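Local coordinates for protein 1,4-dihydroxy-2-naphthoyl-CoA hydrolase (PDB 1VH5) that hydrolyses 1,4-dihydroxy-2-naphthoyl-CoA to 1,4-dihydroxy-2-naphthoate and CoA in menaquinone biosynthesis, and also cleaves a wide range of other acyl-CoA thioesters, at residues C75-G78 and E79-V82. Numbering follows the deposited sequence.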
loop_
_atom_site.group_PDB
_atom_site.type_symbol
_atom_site.label_atom_id
_atom_site.label_comp_id
_atom_site.label_asym_id
_atom_site.label_seq_id
_atom_site.Cartn_x
_atom_site.Cartn_y
_atom_site.Cartn_z
ATOM N N CYS A 75 6.542 -2.888 -20.700
ATOM C CA CYS A 75 5.683 -3.419 -21.764
ATOM C C CYS A 75 5.141 -2.296 -22.652
ATOM O O CYS A 75 4.215 -2.522 -23.444
ATOM C CB CYS A 75 4.548 -4.286 -21.212
ATOM S SG CYS A 75 5.161 -5.816 -20.457
ATOM N N THR A 76 5.698 -1.097 -22.506
ATOM C CA THR A 76 5.388 0.017 -23.427
ATOM C C THR A 76 6.646 0.369 -24.205
ATOM O O THR A 76 7.725 -0.190 -23.947
ATOM C CB THR A 76 4.856 1.282 -22.690
ATOM O OG1 THR A 76 5.894 1.826 -21.849
ATOM C CG2 THR A 76 3.640 0.975 -21.819
ATOM N N GLU A 77 6.524 1.309 -25.140
ATOM C CA GLU A 77 7.696 1.669 -25.940
ATOM C C GLU A 77 7.820 3.170 -26.182
ATOM O O GLU A 77 6.857 3.920 -26.002
ATOM C CB GLU A 77 7.749 0.846 -27.240
ATOM C CG GLU A 77 6.547 0.981 -28.163
ATOM C CD GLU A 77 6.642 -0.021 -29.316
ATOM O OE1 GLU A 77 7.499 0.193 -30.185
ATOM O OE2 GLU A 77 5.874 -1.000 -29.363
ATOM N N GLY A 78 9.022 3.612 -26.557
ATOM C CA GLY A 78 9.297 5.035 -26.738
ATOM C C GLY A 78 8.960 5.886 -25.518
ATOM O O GLY A 78 9.337 5.553 -24.409
ATOM N N GLU A 79 8.258 6.988 -25.726
ATOM C CA GLU A 79 7.941 7.898 -24.627
ATOM C C GLU A 79 6.618 7.556 -23.926
ATOM O O GLU A 79 6.121 8.350 -23.124
ATOM C CB GLU A 79 7.911 9.359 -25.101
ATOM C CG GLU A 79 9.223 9.883 -25.663
ATOM C CD GLU A 79 10.384 9.766 -24.687
ATOM O OE1 GLU A 79 11.361 9.055 -25.004
ATOM O OE2 GLU A 79 10.330 10.381 -23.589
ATOM N N GLN A 80 6.022 6.414 -24.260
ATOM C CA GLN A 80 4.833 5.927 -23.558
ATOM C C GLN A 80 5.159 5.679 -22.105
ATOM O O GLN A 80 6.312 5.395 -21.730
ATOM C CB GLN A 80 4.357 4.609 -24.141
ATOM C CG GLN A 80 3.686 4.756 -25.472
ATOM C CD GLN A 80 3.228 3.429 -26.021
ATOM O OE1 GLN A 80 3.824 2.379 -25.746
ATOM N NE2 GLN A 80 2.235 3.479 -26.866
ATOM N N LYS A 81 4.135 5.815 -21.277
ATOM C CA LYS A 81 4.264 5.520 -19.860
ATOM C C LYS A 81 2.975 4.855 -19.392
ATOM O O LYS A 81 1.995 4.754 -20.140
ATOM C CB LYS A 81 4.512 6.817 -19.064
ATOM C CG LYS A 81 5.718 7.669 -19.494
ATOM C CD LYS A 81 5.856 8.841 -18.543
ATOM C CE LYS A 81 6.894 9.846 -19.027
ATOM N NZ LYS A 81 7.667 10.422 -17.892
ATOM N N VAL A 82 2.992 4.377 -18.150
ATOM C CA VAL A 82 1.768 3.850 -17.540
ATOM C C VAL A 82 1.435 4.604 -16.275
ATOM O O VAL A 82 2.342 5.100 -15.584
ATOM C CB VAL A 82 1.819 2.320 -17.239
ATOM C CG1 VAL A 82 2.176 1.525 -18.507
ATOM C CG2 VAL A 82 2.787 1.971 -16.132
#
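Between Glu-77 and Gln-80 the chain reverses through a type II' beta turn, closed by a hydrogen bond of 3.2 Å from Gln-80 N to Glu-77 O. Gly-78 suits the first corner because its phi is positive and a CB there would collide with Glu-79 N. The side chain of Gln-80 adds a second hydrogen bond across the turn: its OE1 accepts Glu-77 N at 3.0 Å, nearly straight at the hydrogen (171°). The donor is tilted 19° from the amide's carbonyl plane. CG of Gln-80 is anti to its own carbonyl carbon (chi1 -74°) and the chain runs on extended, which takes CB and CG past Glu-77 O and brings the amide oxygen to Glu-77 N. The same OE1 lies 3.4 Å from Thr-76 CB, while Thr-76 CG2 packs against Val-82 CG1 at 3.7 Å. Threonine suits the spot, its methyl packing on the valine while its OG1 hydrogen-bonds to Tyr-73 O and Arg-7. The CB of Glu-77 points away from 79-82, and its OE2 forms a salt bridge with Lys-6. With an alanine at Gln-80, Glu-77 N would probably lose this acceptor, and the residues before the turn would be less firmly tied. The turn lies in the short loop joining helix 57-74, the long central helix of the hot-dog fold, to strand 81-91 of its antiparallel sheet, shortly before the substrate-binding Gly-84.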